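Local atomic coordinates of chemotaxis protein CheX (Vibrio vulnificus, PDB entry 6VPW), a protein that probably serves in bacterial chemotaxis as a phosphatase of the CheX family, taking phosphate off the response regulator CheY, as its relatives do. Residues E26-K31 / P140-W145; M59-D64 / G92-M97; R33-E38 / I136-F141; I39-V44 / G125-H130; G66-I71 / E85-M90. All blocks are in the same frame, centred on the assembly; numbering follows the deposited sequence.

Contact 1 of 5, residues E26-K31 / P140-W145; sequences ELKPQK and PFSSQW
The phenyl ring of Phe-141 is met obliquely by Leu-27 and Pro-29: Leu-27 CB lies 3.9 Å from Phe-141 CD2, and Pro-29 CB 3.8 Å from Phe-141 CE2. Over one face sits a water oxygen, 4.0 Å above the plane and displaced toward the rim; it donates to both Gln-30 O and Pro-140 O. Within the 140-145 segment, the indole of Trp-145 carries Gln-144 CG above its centre. The side chain of Phe-141 crosses Leu-27 at about a right angle and packs against Leu-15 and Met-16 of helix 8-23. The backbones form an antiparallel beta ladder that joins the edge strand 28-34 to strand 137-142. Lys-28 and Ser-142 are its hydrogen-bonded pair: Lys-28 N reaches Ser-142 O at 2.8 Å, and Ser-142 N returns to Lys-28 O. Pro-29 stands opposite Phe-141 at a non-hydrogen-bonded position, where its missing N-H costs the ladder nothing. Beyond it, Gln-30 N donates to Pro-140 O at 2.9 Å from above the carbonyl plane. On the face away from the phenyl ring, Lys-28 CG rests 3.2 Å from Ser-142 OG.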
# COMPACT_ATOMS: atom_id res chain seq x y z
N GLU A 26 23.57 6.75 6.22
CA GLU A 26 24.06 5.54 5.52
C GLU A 26 23.35 4.30 6.05
O GLU A 26 23.50 4.00 7.24
CB GLU A 26 25.57 5.45 5.72
CG GLU A 26 26.25 4.40 4.86
CD GLU A 26 27.76 4.45 4.93
OE1 GLU A 26 28.30 4.60 6.05
OE2 GLU A 26 28.41 4.40 3.87
N LEU A 27 22.60 3.61 5.19
CA LEU A 27 21.97 2.32 5.57
C LEU A 27 22.94 1.19 5.26
O LEU A 27 23.68 1.28 4.26
CB LEU A 27 20.67 2.10 4.80
CG LEU A 27 19.48 2.94 5.23
CD1 LEU A 27 18.22 2.43 4.54
CD2 LEU A 27 19.30 2.92 6.74
N LYS A 28 22.93 0.17 6.12
CA LYS A 28 23.74 -1.05 5.96
C LYS A 28 22.85 -2.10 5.30
O LYS A 28 21.94 -2.63 5.94
CB LYS A 28 24.29 -1.51 7.31
CG LYS A 28 24.80 -2.95 7.37
CD LYS A 28 25.96 -3.25 6.46
CE LYS A 28 26.37 -4.71 6.49
NZ LYS A 28 26.75 -5.17 7.85
N PRO A 29 23.06 -2.40 4.01
CA PRO A 29 22.26 -3.42 3.34
C PRO A 29 22.65 -4.84 3.73
O PRO A 29 23.83 -5.10 3.83
CB PRO A 29 22.57 -3.21 1.85
CG PRO A 29 23.96 -2.59 1.84
CD PRO A 29 24.03 -1.76 3.11
N GLN A 30 21.66 -5.67 4.04
CA GLN A 30 21.88 -7.13 4.23
C GLN A 30 21.62 -7.76 2.86
O GLN A 30 21.08 -7.05 2.00
CB GLN A 30 20.97 -7.70 5.33
CG GLN A 30 21.41 -7.33 6.74
CD GLN A 30 21.19 -5.87 7.07
OE1 GLN A 30 20.15 -5.29 6.77
NE2 GLN A 30 22.17 -5.26 7.73
N LYS A 31 22.00 -9.01 2.66
CA LYS A 31 21.78 -9.68 1.35
C LYS A 31 20.29 -9.84 1.07
O LYS A 31 19.55 -10.38 1.90
CB LYS A 31 22.49 -11.05 1.34
CG LYS A 31 22.27 -11.88 0.08
CD LYS A 31 23.15 -13.11 -0.02
CE LYS A 31 24.61 -12.78 -0.19
NZ LYS A 31 25.43 -13.99 -0.42
N PRO A 140 16.58 -6.34 3.43
CA PRO A 140 16.74 -5.75 4.76
C PRO A 140 17.87 -4.72 4.83
O PRO A 140 18.85 -4.83 4.09
CB PRO A 140 17.08 -6.93 5.70
CG PRO A 140 16.94 -8.20 4.84
CD PRO A 140 17.02 -7.74 3.39
N PHE A 141 17.72 -3.77 5.76
CA PHE A 141 18.74 -2.72 5.99
C PHE A 141 18.85 -2.47 7.49
O PHE A 141 17.85 -2.67 8.23
CB PHE A 141 18.38 -1.40 5.29
CG PHE A 141 18.32 -1.45 3.79
CD1 PHE A 141 17.14 -1.78 3.14
CD2 PHE A 141 19.43 -1.13 3.02
CE1 PHE A 141 17.07 -1.80 1.76
CE2 PHE A 141 19.36 -1.15 1.64
CZ PHE A 141 18.18 -1.48 1.01
N SER A 142 20.04 -2.03 7.92
CA SER A 142 20.27 -1.75 9.35
C SER A 142 21.00 -0.42 9.53
O SER A 142 21.64 0.08 8.57
CB SER A 142 21.03 -2.88 9.97
OG SER A 142 22.33 -2.95 9.41
N SER A 143 20.85 0.14 10.73
CA SER A 143 21.55 1.37 11.18
C SER A 143 21.49 1.37 12.71
O SER A 143 20.69 0.58 13.28
CB SER A 143 20.95 2.60 10.58
OG SER A 143 19.75 2.93 11.25
N GLN A 144 22.25 2.23 13.36
CA GLN A 144 22.21 2.19 14.84
C GLN A 144 20.88 2.78 15.33
O GLN A 144 20.52 2.51 16.47
CB GLN A 144 23.40 2.94 15.45
CG GLN A 144 23.48 4.40 15.04
CD GLN A 144 24.47 5.11 15.92
OE1 GLN A 144 24.20 5.41 17.08
NE2 GLN A 144 25.63 5.41 15.36
N TRP A 145 20.17 3.49 14.44
CA TRP A 145 18.92 4.18 14.83
C TRP A 145 17.71 3.27 14.58
O TRP A 145 16.61 3.62 15.03
CB TRP A 145 18.81 5.51 14.09
CG TRP A 145 20.01 6.37 14.30
CD1 TRP A 145 20.34 7.08 15.42
CD2 TRP A 145 21.09 6.56 13.38
NE1 TRP A 145 21.54 7.71 15.25
CE2 TRP A 145 22.03 7.41 14.00
CE3 TRP A 145 21.35 6.10 12.08
CZ2 TRP A 145 23.20 7.81 13.37
CZ3 TRP A 145 22.51 6.49 11.46
CH2 TRP A 145 23.42 7.34 12.09
O HOH W 1 19.13 -5.38 1.17

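Contact 2 of 5, residues M59-D64 / G92-M97; sequences MSITFD and GEITNM
Strand 59-63 and helix 92-97 pass each other with axes 9.4 Å apart and chain directions 136° apart, and the backbones come nearest at Ile-61 and Thr-95, whose CA atoms are 6.9 Å from each other. Three alternate residues of the strand, Met-59, Ile-61 and Phe-63, turn toward the helix, which answers with Ile-94 and Thr-95. Ile-61 stands in the middle. Its CG1 is anti to the carbonyl carbon (chi1 -51°), and the extended second torsion (173°) carries CD1 out to the helix, where it lies 4.0 Å from Thr-95 CA and 4.4 Å from Ile-94 CG2. That same methyl of Ile-94 is shared with the aromatic side chain, since Phe-63 CZ also comes to 4.4 Å from Ile-94 CG2, approaching obliquely. At the other end of the row Met-59 CE reaches the helix backbone, 4.2 Å from Thr-95 O. The meeting is made by van der Waals contact alone, and its distances are those of a light touch, with 191 Å² buried. The hydroxyl of Thr-95 is turned back into its own helix, where OG1 bonds to Val-91 O, which spares the apolar layer an unmatched polar atom. Here helix 85-107 lies across the antiparallel sheet near the centre of the chain: Met-59 and Ile-61 also touch Val-98 one turn on, strands 44-51 and 148-154 flank strand 56-63, and Ile-71 of helix 65-76 packs on both Phe-63 and Ile-94.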
# COMPACT_ATOMS: atom_id res chain seq x y z
N MET A 59 5.89 -1.93 -4.61
CA MET A 59 7.09 -1.79 -3.77
C MET A 59 6.66 -1.16 -2.43
O MET A 59 5.73 -0.31 -2.43
CB MET A 59 8.13 -0.92 -4.49
CG MET A 59 9.44 -0.80 -3.75
SD MET A 59 9.46 0.63 -2.67
CE MET A 59 9.97 1.90 -3.83
N SER A 60 7.27 -1.62 -1.34
CA SER A 60 7.04 -1.01 -0.01
C SER A 60 8.40 -0.75 0.64
O SER A 60 9.35 -1.52 0.37
CB SER A 60 6.15 -1.85 0.87
OG SER A 60 6.68 -3.16 1.05
N ILE A 61 8.50 0.36 1.35
CA ILE A 61 9.68 0.69 2.19
C ILE A 61 9.14 0.81 3.60
O ILE A 61 8.24 1.64 3.82
CB ILE A 61 10.38 2.01 1.79
CG1 ILE A 61 10.69 2.07 0.29
CG2 ILE A 61 11.62 2.18 2.64
CD1 ILE A 61 11.22 3.41 -0.14
N THR A 62 9.69 0.00 4.51
CA THR A 62 9.22 0.01 5.91
C THR A 62 10.37 0.48 6.79
O THR A 62 11.50 -0.03 6.59
CB THR A 62 8.72 -1.38 6.30
OG1 THR A 62 7.61 -1.70 5.45
CG2 THR A 62 8.33 -1.44 7.76
N PHE A 63 10.06 1.38 7.73
CA PHE A 63 11.08 1.93 8.65
C PHE A 63 10.70 1.72 10.11
O PHE A 63 9.50 1.87 10.47
CB PHE A 63 11.20 3.45 8.49
CG PHE A 63 11.64 3.92 7.13
CD1 PHE A 63 12.98 4.05 6.81
CD2 PHE A 63 10.70 4.19 6.14
CE1 PHE A 63 13.37 4.48 5.56
CE2 PHE A 63 11.09 4.63 4.89
CZ PHE A 63 12.43 4.79 4.61
N ASP A 64 11.71 1.45 10.94
CA ASP A 64 11.54 1.52 12.41
C ASP A 64 11.33 3.00 12.74
O ASP A 64 11.92 3.85 12.02
CB ASP A 64 12.75 0.96 13.17
CG ASP A 64 12.87 -0.55 13.10
OD1 ASP A 64 11.90 -1.18 12.67
OD2 ASP A 64 13.93 -1.08 13.49
N GLY A 92 6.28 9.45 2.22
CA GLY A 92 5.68 9.45 0.87
C GLY A 92 6.65 10.00 -0.16
O GLY A 92 6.77 9.38 -1.27
N GLU A 93 7.34 11.10 0.17
CA GLU A 93 8.29 11.73 -0.78
C GLU A 93 9.50 10.79 -0.96
O GLU A 93 9.94 10.64 -2.12
CB GLU A 93 8.70 13.14 -0.32
CG GLU A 93 9.53 13.15 0.95
CD GLU A 93 9.76 14.49 1.63
OE1 GLU A 93 8.92 15.41 1.46
OE2 GLU A 93 10.78 14.60 2.37
N ILE A 94 9.97 10.15 0.11
CA ILE A 94 11.09 9.17 -0.02
C ILE A 94 10.65 8.01 -0.93
O ILE A 94 11.43 7.61 -1.79
CB ILE A 94 11.59 8.67 1.35
CG1 ILE A 94 12.29 9.77 2.15
CG2 ILE A 94 12.50 7.46 1.17
CD1 ILE A 94 12.74 9.34 3.51
N THR A 95 9.45 7.47 -0.72
CA THR A 95 8.90 6.38 -1.57
C THR A 95 8.87 6.83 -3.04
O THR A 95 9.28 6.05 -3.90
CB THR A 95 7.52 5.93 -1.06
OG1 THR A 95 7.63 5.56 0.31
CG2 THR A 95 6.93 4.80 -1.87
N ASN A 96 8.38 8.04 -3.32
CA ASN A 96 8.36 8.60 -4.70
C ASN A 96 9.77 8.76 -5.26
O ASN A 96 10.00 8.38 -6.44
CB ASN A 96 7.66 9.96 -4.76
CG ASN A 96 6.18 9.88 -5.08
OD1 ASN A 96 5.73 8.90 -5.68
ND2 ASN A 96 5.44 10.94 -4.76
N MET A 97 10.70 9.28 -4.46
CA MET A 97 12.08 9.51 -4.97
C MET A 97 12.77 8.17 -5.25
O MET A 97 13.46 8.07 -6.28
CB MET A 97 12.93 10.31 -3.97
CG MET A 97 12.61 11.79 -3.95
SD MET A 97 13.74 12.69 -2.83
CE MET A 97 13.19 12.07 -1.25

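Contact 3 of 5, residues R33-E38 / I136-F141; sequences RIKKDE and IIIMPF
Arg-33 and Ile-138 lie side by side and point the same way from neighbouring strands, with Arg-33 CG 4.1 Å from Ile-138 CG2. Glu-38 comes from the opposite direction and slides past the same isoleucine, its OE2 3.6 Å from Ile-138 CG2. The methyl thus lies beside the carboxylate end of a salt bridge: Arg-33 grips Glu-38 side-on, NE donating to OE2 and NH2 to OE1, the latter at 2.7 Å. Both carboxylate oxygens are met on the syn side, by donors nearly 30° out of the carboxylate plane, and the carboxylate stands at the edge of the guanidinium. The guanidinium also meets Pro-140 obliquely, with NH1 3.6 Å from Pro-140 CG. Where the side chains diverge, Ile-34 CG1 still touches Ile-137 CD1 at 4.1 Å. Beneath them runs the end of the antiparallel ladder between strands 28-34 and 137-142. Arg-33 and Ile-138 exchange both their backbone bonds, Ile-138 N to Arg-33 O at 2.9 Å, and Lys-35 N adds one to Ile-136 O. Lys-35 turns its CB toward Ile-138 but sends its amine on to a salt bridge with Glu-151. Pairing Arg-33 with Glu-38 ties the strand to the turn that follows it; it would largely balance the two charges, so that the carboxylate can probably lie against the Ile-138 methyl at little electrostatic cost.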
# COMPACT_ATOMS: atom_id res chain seq x y z
N ARG A 33 16.81 -11.42 -0.39
CA ARG A 33 16.46 -12.85 -0.49
C ARG A 33 14.96 -12.97 -0.77
O ARG A 33 14.23 -11.94 -0.67
CB ARG A 33 16.89 -13.57 0.79
CG ARG A 33 16.43 -12.89 2.08
CD ARG A 33 16.71 -13.66 3.36
NE ARG A 33 16.01 -13.02 4.48
CZ ARG A 33 16.52 -12.07 5.27
NH1 ARG A 33 17.76 -11.65 5.10
NH2 ARG A 33 15.78 -11.56 6.23
N ILE A 34 14.53 -14.16 -1.18
CA ILE A 34 13.08 -14.42 -1.40
C ILE A 34 12.46 -14.46 -0.01
O ILE A 34 12.97 -15.22 0.84
CB ILE A 34 12.83 -15.72 -2.19
CG1 ILE A 34 13.43 -15.64 -3.60
CG2 ILE A 34 11.34 -16.04 -2.22
CD1 ILE A 34 13.33 -16.92 -4.39
N LYS A 35 11.44 -13.63 0.22
CA LYS A 35 10.77 -13.61 1.53
C LYS A 35 10.08 -14.96 1.70
O LYS A 35 9.59 -15.51 0.70
CB LYS A 35 9.79 -12.44 1.63
CG LYS A 35 9.08 -12.29 2.97
CD LYS A 35 8.24 -11.04 3.03
CE LYS A 35 7.45 -10.88 4.31
NZ LYS A 35 6.70 -9.60 4.31
N LYS A 36 10.11 -15.50 2.92
CA LYS A 36 9.44 -16.79 3.19
C LYS A 36 8.48 -16.55 4.35
O LYS A 36 7.54 -15.75 4.16
CB LYS A 36 10.48 -17.89 3.42
CG LYS A 36 11.42 -18.12 2.25
CD LYS A 36 12.36 -19.30 2.44
CE LYS A 36 13.45 -19.36 1.40
NZ LYS A 36 14.35 -18.19 1.49
N ASP A 37 8.72 -17.19 5.50
CA ASP A 37 7.87 -17.08 6.71
C ASP A 37 8.51 -16.08 7.68
O ASP A 37 7.98 -15.90 8.79
CB ASP A 37 7.74 -18.44 7.40
CG ASP A 37 7.57 -19.60 6.42
OD1 ASP A 37 7.39 -19.33 5.22
OD2 ASP A 37 7.65 -20.76 6.87
N GLU A 38 9.60 -15.43 7.26
CA GLU A 38 10.38 -14.52 8.13
C GLU A 38 9.55 -13.34 8.64
O GLU A 38 8.64 -12.86 7.92
CB GLU A 38 11.63 -14.02 7.40
CG GLU A 38 11.37 -13.57 5.98
CD GLU A 38 12.60 -12.98 5.31
OE1 GLU A 38 13.16 -12.01 5.87
OE2 GLU A 38 13.03 -13.53 4.28
N ILE A 136 8.39 -12.56 -4.33
CA ILE A 136 8.47 -11.39 -3.40
C ILE A 136 9.89 -11.33 -2.86
O ILE A 136 10.29 -12.27 -2.14
CB ILE A 136 7.44 -11.47 -2.26
CG1 ILE A 136 6.01 -11.59 -2.81
CG2 ILE A 136 7.60 -10.27 -1.34
CD1 ILE A 136 4.99 -11.96 -1.77
N ILE A 137 10.61 -10.26 -3.19
CA ILE A 137 12.02 -10.06 -2.73
C ILE A 137 12.00 -9.09 -1.54
O ILE A 137 11.31 -8.04 -1.64
CB ILE A 137 12.89 -9.51 -3.88
CG1 ILE A 137 12.83 -10.38 -5.14
CG2 ILE A 137 14.33 -9.31 -3.40
CD1 ILE A 137 13.36 -11.77 -4.95
N ILE A 138 12.68 -9.46 -0.45
CA ILE A 138 12.81 -8.56 0.72
C ILE A 138 14.28 -8.13 0.77
O ILE A 138 15.14 -9.00 0.59
CB ILE A 138 12.33 -9.19 2.04
CG1 ILE A 138 12.43 -8.20 3.20
CG2 ILE A 138 13.09 -10.48 2.34
CD1 ILE A 138 11.77 -8.67 4.48
N MET A 139 14.52 -6.84 0.96
CA MET A 139 15.90 -6.30 1.04
C MET A 139 16.03 -5.64 2.41
O MET A 139 15.53 -4.53 2.61
CB MET A 139 16.14 -5.27 -0.07
CG MET A 139 15.56 -5.70 -1.43
SD MET A 139 15.70 -4.44 -2.73
CE MET A 139 14.45 -5.01 -3.87
N PRO A 140 16.58 -6.34 3.43
CA PRO A 140 16.74 -5.75 4.76
C PRO A 140 17.87 -4.72 4.83
O PRO A 140 18.85 -4.83 4.09
CB PRO A 140 17.08 -6.93 5.70
CG PRO A 140 16.94 -8.20 4.84
CD PRO A 140 17.02 -7.74 3.39
N PHE A 141 17.72 -3.77 5.76
CA PHE A 141 18.74 -2.72 5.99
C PHE A 141 18.85 -2.47 7.49
O PHE A 141 17.85 -2.67 8.23
CB PHE A 141 18.38 -1.40 5.29
CG PHE A 141 18.32 -1.45 3.79
CD1 PHE A 141 17.14 -1.78 3.14
CD2 PHE A 141 19.43 -1.13 3.02
CE1 PHE A 141 17.07 -1.80 1.76
CE2 PHE A 141 19.36 -1.15 1.64
CZ PHE A 141 18.18 -1.48 1.01

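Contact 4 of 5, residues I39-V44 / G125-H130; sequences IARGDV and GHTIRH
Gly-125 N donates to Asp-43 OD1 at 2.9 Å, meeting the carboxylate oxygen nearly along its C-O axis, while OD2 of the same aspartate accepts from Glu-65 N. The carbonyl of Gly-125 is held too: Arg-41 NE points straight at Gly-125 O, 3.0 Å away with an N-H...O angle of 167°, and the oxygen lies in the guanidinium plane. The bend of the arginine at chi3 (67°) sets NE toward this carbonyl, and NH2 lies 3.8 Å from Gly-125 CA. Closer to the backbone, Arg-41 CG presses on Thr-127 CG2 at 3.4 Å. On the face of the ladder away from Arg-41 and Thr-127, Gly-42 O sits 3.2 Å above the ring plane of His-126, toward its rim, and the backbone of Asp-43 and Val-44 meets the ring's edge, Asp-43 C 3.5 Å from His-126 CE1. Outside bonds of ND1 to Gly-123 O and of NE2 to Ser-45 OG fix the ring's rotation. The short ladder of strands 41-42 and 126-130 has Gly-42 N bonded to His-126 O, and a classic beta bulge, Asp-43 and Val-44 facing Phe-63, leads into the main sheet. Thr-127 to His-130 pair with a strand of the second subunit, continuing the sheet across the dimer interface. Gly-125 is therefore held by a carboxylate acceptor at its N-H and a guanidinium donor at its C=O, which pins the corner, whereas the buried Ile-128 N has no partner in the model.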
# COMPACT_ATOMS: atom_id res chain seq x y z
N ILE A 39 9.88 -12.88 9.86
CA ILE A 39 9.20 -11.72 10.49
C ILE A 39 9.71 -10.45 9.81
O ILE A 39 10.94 -10.30 9.69
CB ILE A 39 9.45 -11.70 12.01
CG1 ILE A 39 9.10 -13.03 12.67
CG2 ILE A 39 8.72 -10.53 12.66
CD1 ILE A 39 9.47 -13.12 14.14
N ALA A 40 8.79 -9.60 9.37
CA ALA A 40 9.13 -8.32 8.71
C ALA A 40 8.19 -7.23 9.25
O ALA A 40 7.13 -6.99 8.63
CB ALA A 40 9.03 -8.46 7.21
N ARG A 41 8.59 -6.58 10.34
CA ARG A 41 7.72 -5.55 10.98
C ARG A 41 8.38 -4.17 10.92
O ARG A 41 9.62 -4.09 10.88
CB ARG A 41 7.42 -5.98 12.42
CG ARG A 41 6.61 -7.27 12.51
CD ARG A 41 6.52 -7.80 13.92
NE ARG A 41 5.74 -6.92 14.78
CZ ARG A 41 5.67 -7.03 16.10
NH1 ARG A 41 6.37 -7.96 16.73
NH2 ARG A 41 4.93 -6.18 16.79
N GLY A 42 7.56 -3.12 10.98
CA GLY A 42 8.05 -1.74 11.01
C GLY A 42 7.00 -0.81 11.60
O GLY A 42 5.90 -1.30 11.93
N ASP A 43 7.29 0.49 11.63
CA ASP A 43 6.39 1.45 12.31
C ASP A 43 5.76 2.40 11.30
O ASP A 43 4.66 2.92 11.58
CB ASP A 43 7.16 2.15 13.43
CG ASP A 43 7.78 1.17 14.42
OD1 ASP A 43 7.07 0.21 14.83
OD2 ASP A 43 8.97 1.34 14.72
N VAL A 44 6.43 2.63 10.19
CA VAL A 44 5.87 3.53 9.14
C VAL A 44 6.35 2.99 7.79
O VAL A 44 7.54 2.68 7.65
CB VAL A 44 6.21 5.02 9.39
CG1 VAL A 44 7.70 5.31 9.38
CG2 VAL A 44 5.48 5.92 8.41
N GLY A 125 4.85 -1.71 14.85
CA GLY A 125 5.02 -3.15 14.58
C GLY A 125 4.05 -3.73 13.57
O GLY A 125 3.82 -4.93 13.65
N HIS A 126 3.55 -2.93 12.61
CA HIS A 126 2.65 -3.51 11.57
C HIS A 126 3.45 -4.38 10.59
O HIS A 126 4.71 -4.19 10.50
CB HIS A 126 1.89 -2.41 10.82
CG HIS A 126 2.75 -1.59 9.91
ND1 HIS A 126 3.22 -0.35 10.28
CD2 HIS A 126 3.20 -1.81 8.65
CE1 HIS A 126 3.94 0.15 9.28
NE2 HIS A 126 3.96 -0.73 8.28
N THR A 127 2.78 -5.29 9.88
CA THR A 127 3.46 -6.15 8.88
C THR A 127 2.90 -5.88 7.48
O THR A 127 1.73 -5.47 7.38
CB THR A 127 3.32 -7.64 9.22
OG1 THR A 127 1.94 -7.95 9.24
CG2 THR A 127 3.91 -8.01 10.56
N ILE A 128 3.69 -6.17 6.46
CA ILE A 128 3.31 -5.96 5.04
C ILE A 128 3.40 -7.28 4.28
O ILE A 128 4.35 -8.05 4.53
CB ILE A 128 4.20 -4.87 4.41
CG1 ILE A 128 3.96 -3.53 5.11
CG2 ILE A 128 3.98 -4.77 2.90
CD1 ILE A 128 4.61 -2.35 4.44
N ARG A 129 2.43 -7.55 3.42
CA ARG A 129 2.44 -8.78 2.61
C ARG A 129 2.01 -8.42 1.19
O ARG A 129 0.83 -8.04 1.00
CB ARG A 129 1.56 -9.87 3.22
CG ARG A 129 1.99 -10.28 4.62
CD ARG A 129 1.38 -11.59 5.07
NE ARG A 129 1.62 -11.83 6.49
CZ ARG A 129 1.52 -13.02 7.09
NH1 ARG A 129 1.22 -14.10 6.39
NH2 ARG A 129 1.76 -13.12 8.38
N HIS A 130 2.97 -8.45 0.27
CA HIS A 130 2.64 -8.22 -1.16
C HIS A 130 1.91 -9.45 -1.68
O HIS A 130 2.23 -10.57 -1.25
CB HIS A 130 3.92 -7.92 -1.94
CG HIS A 130 4.50 -6.60 -1.58
ND1 HIS A 130 4.46 -5.53 -2.44
CD2 HIS A 130 5.11 -6.16 -0.45
CE1 HIS A 130 5.03 -4.49 -1.87
NE2 HIS A 130 5.43 -4.85 -0.64

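Contact 5 of 5, residues G66-I71 / E85-M90; sequences GLALEI and EEVTDM
Met-90 reaches across to Ala-68 and Ile-71. Its CB points toward helix 66-71, and CG, anti to the backbone N, continues the approach; neither atom touches the other segment. The chain then bends at chi2 and again at chi3 (-79° and -76°). After the first bend SD lies 4.2 Å from Ile-71 CG2, and after the second the terminal methyl is folded back onto the facing helix, CE coming to 3.7 Å from Ala-68 O. This is the nearest approach between the segments, an apolar methyl set against a backbone carbonyl. One turn earlier Val-87 presents its two methyls to different residues: CG1 meets Ala-68 CB at 4.5 Å and CG2 meets Leu-69 CD2 at 4.4 Å. Ala-68 and Val-87 also mark where the backbones come nearest, their CA atoms 7.4 Å apart. Behind this apolar patch, Thr-88 OG1 donates to Glu-85 O at 2.8 Å, from the same face of the carbonyl as Asp-89 N. That hydroxyl also bonds to Lys-131 of the second subunit, which forms a salt bridge with Asp-89 as well. The segments 66-71 and 85-90, from two helices that follow one another in the chain, run 86° apart, almost perpendicular. The longer helix goes on to Glu-93 and Asn-96, whose spacing matches the E-x-x-N signature of the CheC/CheX phosphatase family.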
# COMPACT_ATOMS: atom_id res chain seq x y z
N GLY A 66 12.56 4.85 15.13
CA GLY A 66 13.85 5.49 15.44
C GLY A 66 14.55 5.97 14.18
O GLY A 66 15.06 7.11 14.16
N LEU A 67 14.55 5.13 13.14
CA LEU A 67 15.24 5.44 11.86
C LEU A 67 14.49 6.55 11.12
O LEU A 67 15.14 7.50 10.64
CB LEU A 67 15.31 4.16 11.04
CG LEU A 67 15.88 4.31 9.63
CD1 LEU A 67 17.21 5.03 9.66
CD2 LEU A 67 16.01 2.96 8.96
N ALA A 68 13.17 6.43 11.02
CA ALA A 68 12.33 7.47 10.41
C ALA A 68 12.59 8.82 11.10
O ALA A 68 12.76 9.84 10.39
CB ALA A 68 10.87 7.07 10.51
N LEU A 69 12.59 8.85 12.44
CA LEU A 69 12.82 10.13 13.17
C LEU A 69 14.24 10.63 12.87
O LEU A 69 14.40 11.85 12.71
CB LEU A 69 12.58 9.93 14.67
CG LEU A 69 11.14 9.66 15.09
CD1 LEU A 69 11.03 9.42 16.59
CD2 LEU A 69 10.23 10.81 14.69
N GLU A 70 15.23 9.72 12.75
CA GLU A 70 16.62 10.17 12.46
C GLU A 70 16.67 10.78 11.06
O GLU A 70 17.29 11.85 10.90
CB GLU A 70 17.62 9.01 12.59
CG GLU A 70 19.06 9.47 12.70
CD GLU A 70 19.44 10.14 14.01
OE1 GLU A 70 18.67 10.03 14.99
OE2 GLU A 70 20.48 10.81 14.03
N ILE A 71 16.05 10.14 10.07
CA ILE A 71 16.00 10.69 8.69
C ILE A 71 15.36 12.08 8.73
O ILE A 71 15.97 13.03 8.15
CB ILE A 71 15.26 9.71 7.75
CG1 ILE A 71 16.05 8.40 7.60
CG2 ILE A 71 14.97 10.34 6.39
CD1 ILE A 71 15.28 7.29 6.92
N GLU A 85 1.99 13.97 10.82
CA GLU A 85 1.68 14.10 9.37
C GLU A 85 2.95 14.52 8.61
O GLU A 85 3.10 14.12 7.44
CB GLU A 85 0.54 15.08 9.11
CG GLU A 85 -0.83 14.50 9.38
CD GLU A 85 -1.99 15.34 8.87
OE1 GLU A 85 -3.06 14.76 8.59
OE2 GLU A 85 -1.83 16.57 8.75
N GLU A 86 3.83 15.28 9.27
CA GLU A 86 5.08 15.73 8.59
C GLU A 86 5.97 14.50 8.31
O GLU A 86 6.58 14.47 7.24
CB GLU A 86 5.79 16.78 9.45
CG GLU A 86 6.79 17.62 8.70
CD GLU A 86 7.37 18.76 9.52
OE1 GLU A 86 6.97 18.90 10.70
OE2 GLU A 86 8.22 19.51 8.99
N VAL A 87 6.00 13.53 9.23
CA VAL A 87 6.82 12.29 9.05
C VAL A 87 6.19 11.44 7.94
O VAL A 87 6.93 10.90 7.10
CB VAL A 87 6.97 11.49 10.35
CG1 VAL A 87 7.68 10.17 10.13
CG2 VAL A 87 7.68 12.29 11.44
N THR A 88 4.86 11.33 7.92
CA THR A 88 4.21 10.52 6.84
C THR A 88 4.41 11.21 5.48
O THR A 88 4.62 10.50 4.48
CB THR A 88 2.75 10.25 7.20
OG1 THR A 88 2.09 11.52 7.24
CG2 THR A 88 2.60 9.52 8.52
N ASP A 89 4.37 12.55 5.44
CA ASP A 89 4.62 13.27 4.17
C ASP A 89 6.03 12.92 3.69
O ASP A 89 6.20 12.62 2.49
CB ASP A 89 4.48 14.79 4.32
CG ASP A 89 3.04 15.27 4.42
OD1 ASP A 89 2.12 14.44 4.23
OD2 ASP A 89 2.85 16.48 4.70
N MET A 90 7.00 12.91 4.61
CA MET A 90 8.41 12.60 4.24
C MET A 90 8.53 11.16 3.73
O MET A 90 9.30 10.93 2.78
CB MET A 90 9.34 12.80 5.44
CG MET A 90 10.74 12.26 5.23
SD MET A 90 10.86 10.44 5.45
CE MET A 90 10.82 10.32 7.24

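Contacts 1 and 3 are two stretches of one ladder, strand 28-34 against strand 137-142, with centres about 14 Å apart and Pro-140 and Phe-141 in common. Along the chain the other contacts nest inside the loop they close: contact 4 encloses contact 2, which encloses contact 5. Contacts 2 and 5, centres about 10 Å apart, share helix 85-107 and are in direct contact, Phe-63 packing on Ala-68. Contact 4 joins contact 2 through the bond of Ser-60 to His-130. Contacts 3 and 5 lie on opposite sides of the chain's centre, about 23 Å between centres. Contacts 4 and 5 both touch the second subunit, so sheet and helix alike reach the dimer interface.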